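Local coordinates for tryptophan decarboxylase 1 (Oryza sativa subsp. japonica, PDB 6KHO), which decarboxylates L-tryptophan to tryptamine and 5-hydroxy-L-tryptophan to serotonin with the help of pyridoxal 5'-phosphate, as a homodimer of the group II decarboxylase family, at residues V48-L54 / T93-N99; N99-F103 / K470-A474; T182-R187 / P263-C267; E460-L465 / T508-M512. All coordinates share one frame; numbering follows the deposited sequence.

Contact 1 (V48-L54 / T93-N99); sequences VESMPVL and THWASPN
V53 and L54 run past T93 and H94 as irregular backbone, tied by H94 N to V53 O (3.0 Å, 161° at the hydrogen); the same carbonyl meets the CA-H of T93. H94 centres an inverse gamma turn and starts the type I beta turn that ends at S97. Its ring is hemmed in by the other segment: P52 O reaches CD2 in the ring plane at 3.3 Å, V48 CG2 packs on CB and CG, and M51 SD lies 3.9 Å from the centroid, oblique to the ring. M51, extended beyond CG, crosses H94 at about a right angle. On the ring, ND1 bonds to Y44 OH. V53 CG2 touches S97 OG (3.7 Å) and also N99 CB. The aliphatic part of E49 crosses the ring of P98, CG to CG 3.7 Å, and E49 OE1 bonds to H497 NE2. Water 1 joins V48 O and M51 O to S97 OG; one further water links E49 O, and another E49 OE2, to N99 ND2. T93 OG1 bonds to Q130 O of the second subunit. S97 closes the type I turn and opens an ST turn (N99 N to S97 OG, 3.1 Å), where two loops of the homodimeric decarboxylase meet at the subunit interface.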
loop_
_atom_site.group_PDB
_atom_site.type_symbol
_atom_site.label_atom_id
_atom_site.label_comp_id
_atom_site.label_asym_id
_atom_site.label_seq_id
_atom_site.Cartn_x
_atom_site.Cartn_y
_atom_site.Cartn_z
ATOM N N VAL A 48 -3.813 -25.573 -11.570
ATOM C CA VAL A 48 -3.468 -24.364 -12.329
ATOM C C VAL A 48 -2.659 -24.703 -13.581
ATOM O O VAL A 48 -2.851 -24.089 -14.642
ATOM C CB VAL A 48 -2.730 -23.334 -11.446
ATOM C CG1 VAL A 48 -1.384 -23.862 -10.949
ATOM C CG2 VAL A 48 -2.532 -22.025 -12.222
ATOM N N GLU A 49 -1.757 -25.686 -13.492
ATOM C CA GLU A 49 -0.898 -26.006 -14.628
ATOM C C GLU A 49 -1.708 -26.449 -15.842
ATOM O O GLU A 49 -1.283 -26.245 -16.987
ATOM C CB GLU A 49 0.111 -27.089 -14.233
ATOM C CG GLU A 49 1.065 -27.493 -15.361
ATOM C CD GLU A 49 2.062 -28.572 -14.955
ATOM O OE1 GLU A 49 2.215 -28.845 -13.742
ATOM O OE2 GLU A 49 2.697 -29.156 -15.855
ATOM N N SER A 50 -2.871 -27.044 -15.608
ATOM C CA SER A 50 -3.747 -27.539 -16.659
ATOM C C SER A 50 -4.568 -26.436 -17.305
ATOM O O SER A 50 -5.199 -26.677 -18.339
ATOM C CB SER A 50 -4.692 -28.603 -16.082
ATOM O OG SER A 50 -5.747 -27.990 -15.347
ATOM N N MET A 51 -4.594 -25.245 -16.716
ATOM C CA MET A 51 -5.278 -24.107 -17.299
ATOM C C MET A 51 -4.352 -23.382 -18.274
ATOM O O MET A 51 -3.126 -23.468 -18.159
ATOM C CB MET A 51 -5.725 -23.141 -16.205
ATOM C CG MET A 51 -6.502 -23.790 -15.058
ATOM S SD MET A 51 -6.934 -22.552 -13.808
ATOM C CE MET A 51 -7.931 -23.517 -12.668
ATOM N N PRO A 52 -4.904 -22.675 -19.256
ATOM C CA PRO A 52 -4.058 -21.805 -20.081
ATOM C C PRO A 52 -3.525 -20.659 -19.227
ATOM O O PRO A 52 -4.274 -20.039 -18.472
ATOM C CB PRO A 52 -5.012 -21.313 -21.176
ATOM C CG PRO A 52 -6.389 -21.442 -20.559
ATOM C CD PRO A 52 -6.321 -22.644 -19.667
ATOM N N VAL A 53 -2.219 -20.397 -19.331
ATOM C CA VAL A 53 -1.618 -19.336 -18.516
ATOM C C VAL A 53 -2.327 -18.013 -18.762
ATOM O O VAL A 53 -2.732 -17.320 -17.818
ATOM C CB VAL A 53 -0.111 -19.222 -18.784
ATOM C CG1 VAL A 53 0.471 -18.140 -17.880
ATOM C CG2 VAL A 53 0.579 -20.553 -18.541
ATOM N N LEU A 54 -2.491 -17.638 -20.035
ATOM C CA LEU A 54 -3.237 -16.434 -20.386
ATOM C C LEU A 54 -4.690 -16.783 -20.679
ATOM O O LEU A 54 -4.966 -17.844 -21.237
ATOM C CB LEU A 54 -2.632 -15.752 -21.613
ATOM C CG LEU A 54 -1.255 -15.130 -21.391
ATOM C CD1 LEU A 54 -0.567 -14.900 -22.725
ATOM C CD2 LEU A 54 -1.392 -13.834 -20.615
ATOM N N THR A 93 -4.899 -14.167 -15.584
ATOM C CA THR A 93 -3.573 -14.621 -15.980
ATOM C C THR A 93 -2.940 -15.315 -14.777
ATOM O O THR A 93 -2.904 -14.744 -13.682
ATOM C CB THR A 93 -2.723 -13.434 -16.433
ATOM O OG1 THR A 93 -3.305 -12.874 -17.613
ATOM C CG2 THR A 93 -1.273 -13.842 -16.681
ATOM N N HIS A 94 -2.446 -16.535 -14.965
ATOM C CA HIS A 94 -2.047 -17.353 -13.815
ATOM C C HIS A 94 -0.573 -17.133 -13.495
ATOM O O HIS A 94 0.314 -17.861 -13.950
ATOM C CB HIS A 94 -2.390 -18.812 -14.064
ATOM C CG HIS A 94 -3.866 -19.037 -14.185
ATOM N ND1 HIS A 94 -4.717 -18.972 -13.099
ATOM C CD2 HIS A 94 -4.651 -19.253 -15.270
ATOM C CE1 HIS A 94 -5.960 -19.169 -13.509
ATOM N NE2 HIS A 94 -5.948 -19.337 -14.821
ATOM N N TRP A 95 -0.321 -16.114 -12.670
ATOM C CA TRP A 95 1.025 -15.877 -12.159
ATOM C C TRP A 95 1.576 -17.091 -11.416
ATOM O O TRP A 95 2.788 -17.326 -11.432
ATOM C CB TRP A 95 1.017 -14.654 -11.241
ATOM C CG TRP A 95 0.976 -13.372 -11.984
ATOM C CD1 TRP A 95 -0.095 -12.828 -12.624
ATOM C CD2 TRP A 95 2.066 -12.456 -12.172
ATOM N NE1 TRP A 95 0.258 -11.633 -13.204
ATOM C CE2 TRP A 95 1.576 -11.378 -12.936
ATOM C CE3 TRP A 95 3.400 -12.438 -11.757
ATOM C CZ2 TRP A 95 2.380 -10.292 -13.304
ATOM C CZ3 TRP A 95 4.198 -11.360 -12.129
ATOM C CH2 TRP A 95 3.688 -10.311 -12.900
ATOM N N ALA A 96 0.703 -17.884 -10.782
ATOM C CA ALA A 96 1.139 -19.057 -10.036
ATOM C C ALA A 96 1.444 -20.250 -10.929
ATOM O O ALA A 96 1.969 -21.254 -10.435
ATOM C CB ALA A 96 0.072 -19.465 -9.001
ATOM N N SER A 97 1.124 -20.179 -12.214
ATOM C CA SER A 97 1.341 -21.335 -13.070
ATOM C C SER A 97 2.828 -21.667 -13.155
ATOM O O SER A 97 3.660 -20.762 -13.238
ATOM C CB SER A 97 0.794 -21.084 -14.474
ATOM O OG SER A 97 1.110 -22.182 -15.318
ATOM N N PRO A 98 3.199 -22.951 -13.166
ATOM C CA PRO A 98 4.602 -23.300 -13.445
ATOM C C PRO A 98 5.051 -22.911 -14.843
ATOM O O PRO A 98 6.255 -22.941 -15.114
ATOM C CB PRO A 98 4.638 -24.824 -13.257
ATOM C CG PRO A 98 3.251 -25.260 -13.471
ATOM C CD PRO A 98 2.360 -24.148 -12.978
ATOM N N ASN A 99 4.131 -22.534 -15.726
ATOM C CA ASN A 99 4.449 -22.122 -17.086
ATOM C C ASN A 99 4.365 -20.611 -17.281
ATOM O O ASN A 99 4.377 -20.139 -18.421
ATOM C CB ASN A 99 3.520 -22.848 -18.075
ATOM C CG ASN A 99 3.703 -24.355 -18.042
ATOM O OD1 ASN A 99 4.824 -24.843 -17.846
ATOM N ND2 ASN A 99 2.602 -25.105 -18.207
HETATM O O HOH W 1 -1.438 -22.367 -16.267
HETATM O O HOH W 2 -0.165 -24.088 -18.653
HETATM O O HOH W 3 2.587 -28.140 -18.400
#

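Contact 2 (N99-F103 / K470-A474); sequences NFFAF and KAYVA
K470 to A474 runs nearly parallel to N99 to F103, joined by a single beta bridge between F100 and Y472 with an aromatic cluster of F100, F103 and Y472 beside it. At K470 the carbonyl O packs on N99 CB (3.4 Å), and the side chain, bent at chi2 and chi3, brings NZ to a water that also accepts from N99 ND2. A471 follows, its CB at the edge of the F101 ring, 4.0 Å from CE2, while its CA-H faces N99 O. Y472 has the largest area buried here. Its N donates to N99 O at 3.1 Å and its O accepts from F101 N at 3.0 Å, both bonds bent to about 140° at the hydrogen. With CG anti to the backbone N (chi1 -180°), the tyrosine ring runs alongside that of F100 and turns an edge toward its face, an offset edge-to-face pair, planes 80° apart, with Y472 CD2 3.4 Å from F100 CE2. A102 CB sits over one face of the Y472 ring, and F103 meets the ring and hydroxyl obliquely. With an alanine at Y472, F100 and A102 are likely to lose the ring they pack on, and F103 to be freer to turn. V473 brushes F101 with CG2. At A474, CB lies 4.2 Å from A102 CB, and N donates to a water at 2.7 Å that also bonds to F101 O.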
loop_
_atom_site.group_PDB
_atom_site.type_symbol
_atom_site.label_atom_id
_atom_site.label_comp_id
_atom_site.label_asym_id
_atom_site.label_seq_id
_atom_site.Cartn_x
_atom_site.Cartn_y
_atom_site.Cartn_z
ATOM N N ASN A 99 4.131 -22.534 -15.726
ATOM C CA ASN A 99 4.449 -22.122 -17.086
ATOM C C ASN A 99 4.365 -20.611 -17.281
ATOM O O ASN A 99 4.377 -20.139 -18.421
ATOM C CB ASN A 99 3.520 -22.848 -18.075
ATOM C CG ASN A 99 3.703 -24.355 -18.042
ATOM O OD1 ASN A 99 4.824 -24.843 -17.846
ATOM N ND2 ASN A 99 2.602 -25.105 -18.207
ATOM N N PHE A 100 4.248 -19.847 -16.197
ATOM C CA PHE A 100 4.344 -18.394 -16.257
ATOM C C PHE A 100 5.823 -18.020 -16.295
ATOM O O PHE A 100 6.557 -18.308 -15.344
ATOM C CB PHE A 100 3.638 -17.781 -15.043
ATOM C CG PHE A 100 3.615 -16.284 -15.028
ATOM C CD1 PHE A 100 4.712 -15.561 -14.576
ATOM C CD2 PHE A 100 2.484 -15.596 -15.431
ATOM C CE1 PHE A 100 4.687 -14.170 -14.544
ATOM C CE2 PHE A 100 2.442 -14.213 -15.392
ATOM C CZ PHE A 100 3.561 -13.493 -14.958
ATOM N N PHE A 101 6.270 -17.411 -17.400
ATOM C CA PHE A 101 7.685 -17.099 -17.609
ATOM C C PHE A 101 7.949 -15.608 -17.800
ATOM O O PHE A 101 9.041 -15.240 -18.244
ATOM C CB PHE A 101 8.240 -17.854 -18.828
ATOM C CG PHE A 101 8.038 -19.347 -18.782
ATOM C CD1 PHE A 101 8.678 -20.125 -17.829
ATOM C CD2 PHE A 101 7.229 -19.974 -19.710
ATOM C CE1 PHE A 101 8.498 -21.501 -17.793
ATOM C CE2 PHE A 101 7.051 -21.354 -19.680
ATOM C CZ PHE A 101 7.691 -22.114 -18.726
ATOM N N ALA A 102 6.985 -14.745 -17.495
ATOM C CA ALA A 102 7.050 -13.327 -17.809
ATOM C C ALA A 102 7.499 -12.488 -16.606
ATOM O O ALA A 102 7.456 -12.928 -15.451
ATOM C CB ALA A 102 5.685 -12.847 -18.307
ATOM N N PHE A 103 7.937 -11.260 -16.903
ATOM C CA PHE A 103 8.271 -10.233 -15.899
ATOM C C PHE A 103 9.263 -10.832 -14.900
ATOM O O PHE A 103 10.316 -11.332 -15.319
ATOM C CB PHE A 103 6.962 -9.708 -15.323
ATOM C CG PHE A 103 5.951 -9.349 -16.384
ATOM C CD1 PHE A 103 6.249 -8.385 -17.337
ATOM C CD2 PHE A 103 4.725 -9.992 -16.455
ATOM C CE1 PHE A 103 5.340 -8.062 -18.333
ATOM C CE2 PHE A 103 3.805 -9.671 -17.448
ATOM C CZ PHE A 103 4.114 -8.705 -18.385
ATOM N N LYS A 470 0.475 -23.182 -22.796
ATOM C CA LYS A 470 1.516 -23.850 -22.031
ATOM C C LYS A 470 2.720 -22.946 -21.784
ATOM O O LYS A 470 3.784 -23.429 -21.380
ATOM C CB LYS A 470 1.947 -25.138 -22.739
ATOM C CG LYS A 470 0.796 -26.143 -22.946
ATOM C CD LYS A 470 0.891 -27.328 -21.985
ATOM C CE LYS A 470 0.285 -27.002 -20.626
ATOM N NZ LYS A 470 0.243 -28.191 -19.710
ATOM N N ALA A 471 2.568 -21.648 -22.019
ATOM C CA ALA A 471 3.612 -20.672 -21.745
ATOM C C ALA A 471 2.977 -19.297 -21.647
ATOM O O ALA A 471 1.901 -19.054 -22.197
ATOM C CB ALA A 471 4.694 -20.670 -22.829
ATOM N N TYR A 472 3.641 -18.415 -20.904
ATOM C CA TYR A 472 3.434 -16.978 -21.023
ATOM C C TYR A 472 4.818 -16.360 -21.107
ATOM O O TYR A 472 5.580 -16.400 -20.134
ATOM C CB TYR A 472 2.655 -16.404 -19.853
ATOM C CG TYR A 472 2.417 -14.913 -19.939
ATOM C CD1 TYR A 472 2.535 -14.225 -21.151
ATOM C CD2 TYR A 472 2.088 -14.185 -18.802
ATOM C CE1 TYR A 472 2.317 -12.853 -21.220
ATOM C CE2 TYR A 472 1.866 -12.826 -18.862
ATOM C CZ TYR A 472 1.983 -12.163 -20.069
ATOM O OH TYR A 472 1.755 -10.812 -20.117
ATOM N N VAL A 473 5.145 -15.824 -22.276
ATOM C CA VAL A 473 6.427 -15.196 -22.548
ATOM C C VAL A 473 6.146 -13.760 -22.957
ATOM O O VAL A 473 5.198 -13.495 -23.705
ATOM C CB VAL A 473 7.195 -15.953 -23.652
ATOM C CG1 VAL A 473 8.474 -15.232 -24.018
ATOM C CG2 VAL A 473 7.495 -17.362 -23.197
ATOM N N ALA A 474 6.934 -12.829 -22.436
ATOM C CA ALA A 474 6.829 -11.446 -22.866
ATOM C C ALA A 474 8.212 -10.962 -23.278
ATOM O O ALA A 474 9.228 -11.622 -23.038
ATOM C CB ALA A 474 6.213 -10.558 -21.779
HETATM O O HOH W 3 2.587 -28.140 -18.400
HETATM O O HOH W 4 8.871 -13.506 -20.672
#

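Contact 3 (T182-R187 / P263-C267); sequences TLVAAR and PTYVC
The backbones are nearest at A186 and T264; the axes of helix segment 182-187 and strand segment 263-267 approach to 7.9 Å and run nearly antiparallel (156°). Y265 carries most of the contact. Its CG is anti to the backbone N (chi1 -177°), which lays the ring against the helix, where three residues take different sides of it. L183 CD2 stands over the centre of one face, 3.5 Å from the centroid and 10° off the normal, a close CH-pi contact. A186 CB comes in at the edge, in the ring plane, 3.7 Å from CD2. The hydroxyl OH donates to T182 OG1 at 2.7 Å; this oxygen, itself bonded to the carbonyl O atoms of A178 and M179, is thereby positioned to accept from the tyrosine, and both residues are buried. Helix 175-194 here packs on the central mixed sheet of the pyridoxal-phosphate-binding domain, and strand 262-269 lies inside that sheet between strands 294-298 and 205-210. W294 of the former adds a ring parallel to that of Y265. Replacing Y265 by a leucine would probably leave T182 without its hydroxyl donor and L183 CD2 without an aromatic face to rest on, opening a gap between helix and sheet. T264 places its methyl CG2 against the end of this helix segment, 3.8 Å from A186 O, while its hydroxyl bonds to V262 O. Beside it a water donates to A186 O (3.2 Å) and to T264 O (3.0 Å), bridging the backbones.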
loop_
_atom_site.group_PDB
_atom_site.type_symbol
_atom_site.label_atom_id
_atom_site.label_comp_id
_atom_site.label_asym_id
_atom_site.label_seq_id
_atom_site.Cartn_x
_atom_site.Cartn_y
_atom_site.Cartn_z
ATOM N N THR A 182 12.558 8.525 -0.494
ATOM C CA THR A 182 13.963 8.927 -0.486
ATOM C C THR A 182 14.215 10.104 -1.423
ATOM O O THR A 182 15.079 10.941 -1.138
ATOM C CB THR A 182 14.892 7.762 -0.847
ATOM O OG1 THR A 182 14.546 7.212 -2.132
ATOM C CG2 THR A 182 14.832 6.678 0.230
ATOM N N LEU A 183 13.489 10.178 -2.544
ATOM C CA LEU A 183 13.571 11.365 -3.393
ATOM C C LEU A 183 13.119 12.607 -2.640
ATOM O O LEU A 183 13.694 13.689 -2.815
ATOM C CB LEU A 183 12.722 11.196 -4.652
ATOM C CG LEU A 183 13.327 10.403 -5.798
ATOM C CD1 LEU A 183 12.203 9.871 -6.687
ATOM C CD2 LEU A 183 14.269 11.315 -6.584
ATOM N N VAL A 184 12.079 12.478 -1.816
ATOM C CA VAL A 184 11.589 13.631 -1.074
ATOM C C VAL A 184 12.618 14.066 -0.038
ATOM O O VAL A 184 12.883 15.261 0.125
ATOM C CB VAL A 184 10.225 13.323 -0.438
ATOM C CG1 VAL A 184 9.914 14.331 0.668
ATOM C CG2 VAL A 184 9.137 13.374 -1.514
ATOM N N ALA A 185 13.248 13.109 0.642
ATOM C CA ALA A 185 14.289 13.470 1.604
ATOM C C ALA A 185 15.465 14.159 0.911
ATOM O O ALA A 185 15.965 15.189 1.382
ATOM C CB ALA A 185 14.745 12.229 2.369
ATOM N N ALA A 186 15.911 13.614 -0.225
ATOM C CA ALA A 186 17.022 14.229 -0.950
ATOM C C ALA A 186 16.639 15.610 -1.462
ATOM O O ALA A 186 17.425 16.561 -1.356
ATOM C CB ALA A 186 17.467 13.332 -2.107
ATOM N N ARG A 187 15.428 15.730 -2.019
ATOM C CA ARG A 187 14.915 17.016 -2.482
ATOM C C ARG A 187 14.936 18.062 -1.374
ATOM O O ARG A 187 15.427 19.185 -1.565
ATOM C CB ARG A 187 13.492 16.843 -3.017
ATOM C CG ARG A 187 12.846 18.134 -3.557
ATOM C CD ARG A 187 11.316 18.002 -3.666
ATOM N NE ARG A 187 10.678 18.012 -2.346
ATOM C CZ ARG A 187 9.403 17.703 -2.108
ATOM N NH1 ARG A 187 8.593 17.338 -3.104
ATOM N NH2 ARG A 187 8.941 17.747 -0.863
ATOM N N PRO A 263 22.823 18.808 -8.624
ATOM C CA PRO A 263 22.652 17.350 -8.667
ATOM C C PRO A 263 22.218 16.842 -7.304
ATOM O O PRO A 263 22.864 17.111 -6.289
ATOM C CB PRO A 263 24.043 16.832 -9.050
ATOM C CG PRO A 263 24.740 18.025 -9.644
ATOM C CD PRO A 263 24.212 19.207 -8.912
ATOM N N THR A 264 21.116 16.098 -7.295
ATOM C CA THR A 264 20.364 15.860 -6.072
ATOM C C THR A 264 20.268 14.392 -5.680
ATOM O O THR A 264 20.299 14.091 -4.483
ATOM C CB THR A 264 18.954 16.465 -6.214
ATOM O OG1 THR A 264 19.054 17.900 -6.280
ATOM C CG2 THR A 264 18.040 16.073 -5.046
ATOM N N TYR A 265 20.222 13.471 -6.642
ATOM C CA TYR A 265 19.822 12.093 -6.366
ATOM C C TYR A 265 20.211 11.230 -7.555
ATOM O O TYR A 265 19.996 11.624 -8.705
ATOM C CB TYR A 265 18.312 12.037 -6.109
ATOM C CG TYR A 265 17.685 10.699 -5.717
ATOM C CD1 TYR A 265 17.574 9.651 -6.621
ATOM C CD2 TYR A 265 17.123 10.535 -4.451
ATOM C CE1 TYR A 265 16.946 8.442 -6.244
ATOM C CE2 TYR A 265 16.494 9.344 -4.069
ATOM C CZ TYR A 265 16.414 8.306 -4.964
ATOM O OH TYR A 265 15.752 7.147 -4.577
ATOM N N VAL A 266 20.795 10.068 -7.271
ATOM C CA VAL A 266 21.141 9.074 -8.284
ATOM C C VAL A 266 20.496 7.741 -7.902
ATOM O O VAL A 266 20.600 7.307 -6.752
ATOM C CB VAL A 266 22.670 8.897 -8.415
ATOM C CG1 VAL A 266 22.995 7.864 -9.468
ATOM C CG2 VAL A 266 23.380 10.239 -8.732
ATOM N N CYS A 267 19.861 7.073 -8.867
ATOM C CA CYS A 267 19.355 5.716 -8.668
ATOM C C CYS A 267 20.251 4.725 -9.396
ATOM O O CYS A 267 20.409 4.810 -10.616
ATOM C CB CYS A 267 17.911 5.575 -9.158
ATOM S SG CYS A 267 17.153 3.957 -8.712
HETATM O O HOH W 5 20.419 15.573 -1.864
#

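Contact 4 (E460-L465 / T508-M512); sequences ELMERL and TTTEM
M512, T508 and R464 bury the most surface where helix segments 460-465 and 508-512 pack, their axes 10.3 Å apart at closest and their directions 124° apart. M512 lies across the first helix and, bent at chi3 (58°), curls its end against it: SD comes to 3.7 Å from L461 N and CE touches E460 CB and CG. Nearer its root, M512 CG lies over one face of the R464 guanidinium, 3.4 Å from NH1. R464 extends from CG to NE over segment 508-512, and its NE bonds to E460 OE1 one turn earlier, at 3.1 Å. This salt bridge uses the anti lone pair of the carboxylate, which lies 31° out of the guanidinium plane, and it probably steadies the flat group above the methionine. T508 turns its methyl toward the first helix: CG2, anti to the backbone N, fits between R464 CB and L461 CD1, 3.7 Å from each. Its hydroxyl turns back to L504 O in its own helix, and OG1 also touches L465 CD2 at 3.8 Å. The T509 hydroxyl bonds to I505 O in the same way, and its OG1 meets L461 CD2 at 3.6 Å. With no hydrogen bond between them, these segments are held by methyl, methylene and thioether contacts, the R464 guanidinium laid on a methylene, the threonine hydroxyls satisfied within their own helix and the charges of E460 and R464 paired along segment 460-465.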
loop_
_atom_site.group_PDB
_atom_site.type_symbol
_atom_site.label_atom_id
_atom_site.label_comp_id
_atom_site.label_asym_id
_atom_site.label_seq_id
_atom_site.Cartn_x
_atom_site.Cartn_y
_atom_site.Cartn_z
ATOM N N GLU A 460 6.486 -13.300 -33.653
ATOM C CA GLU A 460 5.623 -14.415 -34.026
ATOM C C GLU A 460 5.791 -15.576 -33.056
ATOM O O GLU A 460 4.803 -16.142 -32.571
ATOM C CB GLU A 460 5.936 -14.853 -35.462
ATOM C CG GLU A 460 5.077 -15.990 -35.991
ATOM C CD GLU A 460 3.725 -15.522 -36.499
ATOM O OE1 GLU A 460 2.826 -16.373 -36.691
ATOM O OE2 GLU A 460 3.557 -14.303 -36.703
ATOM N N LEU A 461 7.042 -15.946 -32.769
ATOM C CA LEU A 461 7.320 -17.001 -31.801
ATOM C C LEU A 461 6.602 -16.742 -30.478
ATOM O O LEU A 461 5.881 -17.606 -29.963
ATOM C CB LEU A 461 8.830 -17.113 -31.583
ATOM C CG LEU A 461 9.291 -18.186 -30.601
ATOM C CD1 LEU A 461 8.663 -19.526 -30.960
ATOM C CD2 LEU A 461 10.814 -18.281 -30.566
ATOM N N MET A 462 6.771 -15.534 -29.934
ATOM C CA MET A 462 6.181 -15.187 -28.645
ATOM C C MET A 462 4.661 -15.323 -28.666
ATOM O O MET A 462 4.064 -15.911 -27.757
ATOM C CB MET A 462 6.589 -13.760 -28.267
ATOM C CG MET A 462 5.873 -13.192 -27.044
ATOM S SD MET A 462 6.228 -11.437 -26.780
ATOM C CE MET A 462 4.999 -10.633 -27.816
ATOM N N GLU A 463 4.012 -14.762 -29.689
ATOM C CA GLU A 463 2.556 -14.809 -29.741
ATOM C C GLU A 463 2.061 -16.232 -29.962
ATOM O O GLU A 463 0.954 -16.573 -29.531
ATOM C CB GLU A 463 2.042 -13.855 -30.826
ATOM C CG GLU A 463 2.522 -12.408 -30.627
ATOM C CD GLU A 463 2.148 -11.464 -31.770
ATOM O OE1 GLU A 463 1.728 -10.319 -31.483
ATOM O OE2 GLU A 463 2.288 -11.852 -32.951
ATOM N N ARG A 464 2.888 -17.077 -30.588
ATOM C CA ARG A 464 2.551 -18.480 -30.801
ATOM C C ARG A 464 2.718 -19.301 -29.529
ATOM O O ARG A 464 1.917 -20.199 -29.262
ATOM C CB ARG A 464 3.419 -19.057 -31.918
ATOM C CG ARG A 464 2.832 -18.840 -33.298
ATOM C CD ARG A 464 3.661 -19.503 -34.382
ATOM N NE ARG A 464 3.072 -19.266 -35.696
ATOM C CZ ARG A 464 3.238 -20.065 -36.745
ATOM N NH1 ARG A 464 3.981 -21.161 -36.643
ATOM N NH2 ARG A 464 2.656 -19.764 -37.898
ATOM N N LEU A 465 3.761 -19.036 -28.745
ATOM C CA LEU A 465 3.889 -19.736 -27.474
ATOM C C LEU A 465 2.731 -19.387 -26.546
ATOM O O LEU A 465 2.200 -20.262 -25.853
ATOM C CB LEU A 465 5.236 -19.412 -26.831
ATOM C CG LEU A 465 6.458 -19.858 -27.643
ATOM C CD1 LEU A 465 7.699 -19.079 -27.246
ATOM C CD2 LEU A 465 6.708 -21.356 -27.502
ATOM N N THR A 508 7.962 -24.948 -31.978
ATOM C CA THR A 508 7.259 -23.834 -32.607
ATOM C C THR A 508 8.141 -23.115 -33.623
ATOM O O THR A 508 7.642 -22.615 -34.637
ATOM C CB THR A 508 6.768 -22.859 -31.530
ATOM O OG1 THR A 508 5.991 -23.572 -30.559
ATOM C CG2 THR A 508 5.916 -21.742 -32.132
ATOM N N THR A 509 9.451 -23.060 -33.376
ATOM C CA THR A 509 10.348 -22.345 -34.276
ATOM C C THR A 509 10.476 -23.071 -35.612
ATOM O O THR A 509 10.382 -22.451 -36.679
ATOM C CB THR A 509 11.715 -22.170 -33.607
ATOM O OG1 THR A 509 11.592 -21.268 -32.499
ATOM C CG2 THR A 509 12.736 -21.607 -34.592
ATOM N N THR A 510 10.681 -24.391 -35.567
ATOM C CA THR A 510 10.762 -25.188 -36.790
ATOM C C THR A 510 9.502 -25.028 -37.641
ATOM O O THR A 510 9.585 -24.750 -38.843
ATOM C CB THR A 510 10.997 -26.659 -36.441
ATOM O OG1 THR A 510 9.936 -27.126 -35.607
ATOM C CG2 THR A 510 12.294 -26.842 -35.692
ATOM N N GLU A 511 8.323 -25.174 -37.029
ATOM C CA GLU A 511 7.074 -25.004 -37.766
ATOM C C GLU A 511 6.929 -23.609 -38.369
ATOM O O GLU A 511 6.147 -23.433 -39.309
ATOM C CB GLU A 511 5.874 -25.288 -36.863
ATOM C CG GLU A 511 5.901 -26.637 -36.170
ATOM C CD GLU A 511 4.614 -26.920 -35.400
ATOM O OE1 GLU A 511 4.500 -28.005 -34.785
ATOM O OE2 GLU A 511 3.713 -26.054 -35.415
ATOM N N MET A 512 7.649 -22.613 -37.850
ATOM C CA MET A 512 7.589 -21.279 -38.435
ATOM C C MET A 512 8.415 -21.172 -39.710
ATOM O O MET A 512 8.093 -20.358 -40.583
ATOM C CB MET A 512 8.068 -20.236 -37.427
ATOM C CG MET A 512 6.970 -19.633 -36.575
ATOM S SD MET A 512 7.694 -18.603 -35.279
ATOM C CE MET A 512 8.640 -17.420 -36.244
#

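In the fold
Contacts 1 and 2 form one continuous patch: they share N99 and a water, their centres are 9 Å apart, and V53 and L54 pack on Y472 while W95 meets F100. Contact 2 in turn touches contact 4, where V473 O lies 3.4 Å from M462 CG, so segment 470-474 lies between the 93-103 loop and helix 451-468. Contact 3 stands apart, across the centre of the chain and 35 Å from contact 2, centre to centre. The cofactor is near both regions: the side chain of F103 is about 8 Å from pyridoxal phosphate and that of Y265 about 11 Å. The side chains of F103 and F104, which binds serotonin, are about 5 Å apart. Contacts 1, 2 and 3 all reach the second subunit.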